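Local coordinates for inosine-uridine preferring nucleoside hydrolase (PDB 6BA1), which belongs to the nucleoside hydrolase family, binds a calcium ion and has an alpha/beta fold with a mainly parallel central sheet, at residues I35-Y39 with G131-N135; T209-R213 with A224-D228; G157-T161 with R279-D283. All coordinates share one frame. Residues are numbered along the deposited sequence.

Interaction 1. Residues I35-Y39 with G131-N135; sequences ITGTY and GPMTN
Tyr39, Asn135 and Thr38 bury the most surface here, with Pro132 close behind. Residues 35-37 are extended and end strand 31-37; Thr38 and Tyr39 continue as loop. Segment 131-135 leads from a turn into helix 134-142. The backbones come closest at Thr38 and Gly131, with CA atoms 6.5 Å apart. Tyr39 takes chi1 p (63°), which swings its ring towards the turn. Pro132 CG lies over one ring face, and Tyr39 CZ is 4.2 Å from Pro132 CB. At the ring edge Tyr39 OH donates to Thr134 OG1 at 2.8 Å; Thr134 OG1 also hydrogen-bonds Asp177. Asn135, chi1 m, reaches back to the strand. Asn135 ND2 donates to Gly37 O at 3.3 Å, with Asp10 as its stronger partner, and also lies 3.4 Å from Thr38 CB. Thr38, chi1 t, sets CG2 4.0 Å from Gly131 CA. A side chain on Gly131 would clash with that methyl. Gly131 directly follows Thr130, a calcium ligand, and Thr38 touches Asp12, another. Such loops at the C-terminal ends of parallel strands, beside the metal site, are typical of the nucleoside hydrolase fold.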
# COMPACT_ATOMS: atom_id res chain seq x y z
N ILE A 35 18.37 3.13 25.97
CA ILE A 35 18.55 3.38 24.55
C ILE A 35 19.41 2.25 24.03
O ILE A 35 20.60 2.20 24.30
CB ILE A 35 19.21 4.75 24.29
CG1 ILE A 35 18.23 5.86 24.66
CG2 ILE A 35 19.65 4.88 22.84
CD1 ILE A 35 18.82 7.25 24.66
N THR A 36 18.80 1.33 23.30
CA THR A 36 19.54 0.33 22.55
C THR A 36 20.20 0.99 21.32
O THR A 36 19.54 1.74 20.61
CB THR A 36 18.61 -0.80 22.11
OG1 THR A 36 18.20 -1.55 23.26
CG2 THR A 36 19.31 -1.71 21.12
N GLY A 37 21.47 0.69 21.08
CA GLY A 37 22.23 1.31 19.98
C GLY A 37 22.30 0.41 18.76
O GLY A 37 22.52 -0.79 18.89
N THR A 38 22.10 0.98 17.57
CA THR A 38 22.27 0.25 16.32
C THR A 38 22.96 1.16 15.30
O THR A 38 23.49 2.21 15.68
CB THR A 38 20.92 -0.35 15.82
OG1 THR A 38 21.14 -1.38 14.84
CG2 THR A 38 20.00 0.73 15.24
N TYR A 39 22.95 0.77 14.02
CA TYR A 39 23.84 1.33 12.99
C TYR A 39 23.01 1.88 11.83
O TYR A 39 21.82 1.59 11.72
CB TYR A 39 24.78 0.24 12.47
CG TYR A 39 24.03 -0.90 11.79
CD1 TYR A 39 23.86 -0.92 10.40
CD2 TYR A 39 23.47 -1.94 12.54
CE1 TYR A 39 23.17 -1.94 9.79
CE2 TYR A 39 22.77 -2.97 11.93
CZ TYR A 39 22.62 -2.96 10.55
OH TYR A 39 21.92 -3.97 9.93
N GLY A 131 15.90 2.72 14.06
CA GLY A 131 17.00 2.32 13.22
C GLY A 131 16.60 0.99 12.60
O GLY A 131 15.44 0.58 12.70
N PRO A 132 17.55 0.30 11.96
CA PRO A 132 17.36 -1.06 11.52
C PRO A 132 16.79 -1.99 12.58
O PRO A 132 17.02 -1.82 13.78
CB PRO A 132 18.76 -1.49 11.14
CG PRO A 132 19.38 -0.24 10.61
CD PRO A 132 18.78 0.89 11.40
N MET A 133 16.04 -2.99 12.11
CA MET A 133 15.36 -3.94 12.98
C MET A 133 16.29 -5.05 13.47
O MET A 133 15.90 -5.85 14.33
CB MET A 133 14.15 -4.55 12.26
CG MET A 133 13.27 -3.55 11.51
SD MET A 133 13.05 -1.93 12.30
CE MET A 133 12.11 -2.42 13.71
N THR A 134 17.51 -5.10 12.91
CA THR A 134 18.57 -6.06 13.26
C THR A 134 18.57 -6.56 14.70
O THR A 134 18.71 -7.76 14.94
CB THR A 134 19.97 -5.46 12.97
OG1 THR A 134 19.96 -4.80 11.69
CG2 THR A 134 21.05 -6.54 12.98
N ASN A 135 18.43 -5.63 15.63
CA ASN A 135 18.47 -5.95 17.06
C ASN A 135 17.29 -6.80 17.50
O ASN A 135 17.48 -7.92 18.00
CB ASN A 135 18.60 -4.68 17.92
CG ASN A 135 19.96 -4.01 17.78
OD1 ASN A 135 20.96 -4.63 17.42
ND2 ASN A 135 20.00 -2.73 18.10

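Interaction 2. Residues T209-R213 with A224-D228; sequences TKQWR and ADMTD
One arginine bridges two acids a helical turn apart. Arg213 NH1 lies 2.7 Å from Asp225 OD1, and Arg213 NH2 lies 2.7 Å from Asp228 OD2, so the three residues form a salt-bridge network. The Arg213 chain is extended (chi1 m, chi2 and chi3 t). Both acids meet its guanidinium at the edge, while Ala224 CB lies over one face. Both segments are helical. Their axes run nearly antiparallel, 159° between directions, and approach to 9.3 Å. Thr209 and Ala224 are in register, CA to CA 4.9 Å. The small Ala224 permits this: Ala224 CB is 3.5 Å from Thr209 O and 4.3 Å from Trp212 CB. Thr209, chi1 p, donates from OG1 to Asp228 OD1 at 2.7 Å. Trp212, chi1 m, brings CZ3 to 3.8 Å from Thr227 OG1, which hydrogen-bonds Leu223 O. The segments belong to helices 206-213 and 218-237. Trp212 continues inward to Leu19 of helix 15-25 and to Phe309 and Ile313 of helix 302-319.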
# COMPACT_ATOMS: atom_id res chain seq x y z
N THR A 209 13.19 26.03 14.93
CA THR A 209 14.51 25.91 15.60
C THR A 209 14.96 27.23 16.24
O THR A 209 15.70 27.21 17.23
CB THR A 209 15.61 25.38 14.66
OG1 THR A 209 15.90 26.34 13.64
CG2 THR A 209 15.18 24.06 14.00
N LYS A 210 14.53 28.36 15.67
CA LYS A 210 14.76 29.68 16.27
C LYS A 210 14.07 29.83 17.63
O LYS A 210 14.55 30.60 18.47
CB LYS A 210 14.30 30.81 15.34
N GLN A 211 12.97 29.10 17.85
CA GLN A 211 12.29 29.07 19.16
C GLN A 211 13.13 28.38 20.24
O GLN A 211 13.11 28.79 21.41
CB GLN A 211 10.93 28.37 19.07
CG GLN A 211 9.91 29.07 18.19
CD GLN A 211 8.64 28.26 18.00
OE1 GLN A 211 8.21 27.53 18.90
NE2 GLN A 211 8.04 28.36 16.83
N TRP A 212 13.85 27.32 19.85
CA TRP A 212 14.77 26.64 20.76
C TRP A 212 15.98 27.49 21.14
O TRP A 212 16.46 27.41 22.28
CB TRP A 212 15.24 25.30 20.17
CG TRP A 212 14.16 24.25 20.05
CD1 TRP A 212 12.99 24.17 20.75
CD2 TRP A 212 14.19 23.10 19.20
NE1 TRP A 212 12.28 23.06 20.36
CE2 TRP A 212 12.99 22.38 19.42
CE3 TRP A 212 15.10 22.61 18.25
CZ2 TRP A 212 12.69 21.20 18.73
CZ3 TRP A 212 14.80 21.43 17.57
CH2 TRP A 212 13.60 20.74 17.81
N ARG A 213 16.48 28.30 20.20
CA ARG A 213 17.55 29.26 20.48
C ARG A 213 17.12 30.32 21.50
O ARG A 213 17.93 30.74 22.33
CB ARG A 213 18.01 29.96 19.20
CG ARG A 213 18.71 29.04 18.23
CD ARG A 213 19.41 29.84 17.14
NE ARG A 213 19.74 28.97 16.02
CZ ARG A 213 20.72 28.07 16.00
NH1 ARG A 213 21.52 27.89 17.05
NH2 ARG A 213 20.90 27.33 14.90
N ALA A 224 18.95 23.16 18.24
CA ALA A 224 18.82 24.14 17.15
C ALA A 224 19.97 24.01 16.15
O ALA A 224 19.73 23.84 14.96
CB ALA A 224 18.75 25.55 17.71
N ASP A 225 21.21 24.10 16.65
CA ASP A 225 22.42 23.92 15.81
C ASP A 225 22.39 22.60 15.04
O ASP A 225 22.76 22.55 13.86
CB ASP A 225 23.70 23.95 16.68
CG ASP A 225 24.08 25.35 17.17
OD1 ASP A 225 23.70 26.35 16.54
OD2 ASP A 225 24.78 25.42 18.21
N MET A 226 21.94 21.54 15.71
CA MET A 226 21.92 20.19 15.15
C MET A 226 20.94 20.06 13.99
O MET A 226 21.33 19.64 12.90
CB MET A 226 21.52 19.21 16.25
CG MET A 226 21.57 17.76 15.83
SD MET A 226 20.34 16.81 16.72
CE MET A 226 21.24 15.29 16.86
N THR A 227 19.68 20.39 14.23
CA THR A 227 18.63 20.26 13.22
C THR A 227 18.77 21.27 12.07
O THR A 227 18.23 21.05 10.99
CB THR A 227 17.22 20.37 13.85
OG1 THR A 227 17.10 21.59 14.57
CG2 THR A 227 16.97 19.22 14.80
N ASP A 228 19.49 22.38 12.30
CA ASP A 228 19.82 23.33 11.23
C ASP A 228 20.83 22.77 10.23
O ASP A 228 20.78 23.12 9.06
CB ASP A 228 20.29 24.68 11.81
CG ASP A 228 19.15 25.50 12.42
OD1 ASP A 228 18.00 24.99 12.53
OD2 ASP A 228 19.40 26.67 12.79

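Interaction 3. Residues G157-T161 with R279-D283; sequences GGALT and RTIGD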
# COMPACT_ATOMS: atom_id res chain seq x y z
N GLY A 157 10.05 3.33 9.90
CA GLY A 157 10.65 2.67 8.75
C GLY A 157 9.62 2.20 7.74
O GLY A 157 8.42 2.17 8.02
N GLY A 158 10.11 1.83 6.56
CA GLY A 158 9.26 1.33 5.47
C GLY A 158 8.45 2.40 4.75
O GLY A 158 8.47 3.58 5.11
N ALA A 159 7.77 1.94 3.71
CA ALA A 159 6.80 2.74 2.96
C ALA A 159 5.82 1.78 2.30
O ALA A 159 6.23 0.97 1.47
CB ALA A 159 7.50 3.59 1.91
N LEU A 160 4.55 1.84 2.70
CA LEU A 160 3.54 0.91 2.19
C LEU A 160 2.95 1.44 0.91
O LEU A 160 3.14 0.84 -0.15
CB LEU A 160 2.43 0.67 3.22
CG LEU A 160 1.31 -0.29 2.79
CD1 LEU A 160 1.86 -1.67 2.49
CD2 LEU A 160 0.25 -0.39 3.86
N THR A 161 2.27 2.58 1.01
CA THR A 161 1.46 3.11 -0.07
C THR A 161 2.19 4.12 -0.95
O THR A 161 1.55 4.86 -1.70
CB THR A 161 0.19 3.81 0.48
OG1 THR A 161 0.55 5.06 1.08
CG2 THR A 161 -0.52 2.93 1.48
N ARG A 279 11.22 -3.97 0.24
CA ARG A 279 9.91 -3.31 0.18
C ARG A 279 9.03 -3.82 1.30
O ARG A 279 9.00 -5.02 1.57
CB ARG A 279 9.26 -3.57 -1.20
CG ARG A 279 7.76 -3.32 -1.31
CD ARG A 279 7.35 -3.03 -2.75
NE ARG A 279 6.07 -3.61 -3.17
CZ ARG A 279 5.87 -4.87 -3.55
NH1 ARG A 279 6.85 -5.77 -3.56
NH2 ARG A 279 4.66 -5.26 -3.91
N THR A 280 8.32 -2.90 1.94
CA THR A 280 7.32 -3.23 2.93
C THR A 280 5.99 -3.39 2.21
O THR A 280 5.55 -2.47 1.51
CB THR A 280 7.20 -2.11 3.96
OG1 THR A 280 7.15 -0.85 3.27
CG2 THR A 280 8.41 -2.09 4.89
N ILE A 281 5.35 -4.54 2.38
CA ILE A 281 4.15 -4.87 1.62
C ILE A 281 3.32 -5.94 2.33
O ILE A 281 3.87 -6.73 3.09
CB ILE A 281 4.55 -5.34 0.19
CG1 ILE A 281 3.35 -5.31 -0.76
CG2 ILE A 281 5.21 -6.72 0.20
CD1 ILE A 281 2.86 -3.91 -1.08
N GLY A 282 2.01 -5.94 2.11
CA GLY A 282 1.13 -6.93 2.70
C GLY A 282 1.39 -8.34 2.19
O GLY A 282 1.67 -8.54 1.01
N ASP A 283 1.31 -9.31 3.10
CA ASP A 283 1.42 -10.72 2.73
C ASP A 283 0.05 -11.17 2.28
O ASP A 283 -0.93 -11.03 3.02
CB ASP A 283 1.91 -11.57 3.91
CG ASP A 283 2.22 -13.01 3.51
OD1 ASP A 283 2.30 -13.87 4.41
OD2 ASP A 283 2.40 -13.30 2.30
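The 157-161 segment is an irregular loop that follows strand 152-156, while residues 280-282 form a short strand. The backbones come closest at Gly158 and Thr280, with CA atoms 5.6 Å apart. Gly158 has a positive phi of 75°, and a CB there would clash with Thr280 CG2, which lies 3.6 Å from Gly158 CA. Gly157 (phi 157°, psi 167°) also suits glycine. Thr280 is the centre of the contact. In the chi1 p rotamer, Thr280 OG1 accepts a hydrogen bond from Ala159 N at 2.9 Å. Leu160 adds the apolar part: Leu160 CD1 lies 4.0 Å from Ile281 CA and 4.3 Å from Ile281 CD1. Leu160 N hydrogen-bonds Asp197, and Gly158 N hydrogen-bonds Glu171. Ile281 packs on Ile162 of the second subunit, and Arg279 on its counterpart there, placing the contact at the dimer interface. Strand 280-282 pairs antiparallel with strand 268-270, whose Met268 touches Leu160 and Thr280; the loop thus joins this two-stranded sheet to the end of central strand 152-156.

In the fold
All three contacts belong to the one nucleoside hydrolase fold of this chain. Interaction 1 closes first along the chain; interaction 2 is then nested inside the long loop closed by interaction 3. Interactions 1 and 3 both involve segments at or just beyond the C-terminal ends of parallel strands of the central sheet, 31-37 and 125-129 in one, 152-156 in the other. Their centres are 19 Å apart, with nearest atoms about 6 Å apart. Interaction 2 joins helices outside the sheet, its centre 26 Å from that of interaction 1 and 33 Å from that of interaction 3. Interaction 1 thus lies by the calcium site, interaction 2 in an outlying helix pair, and interaction 3 at the subunit interface.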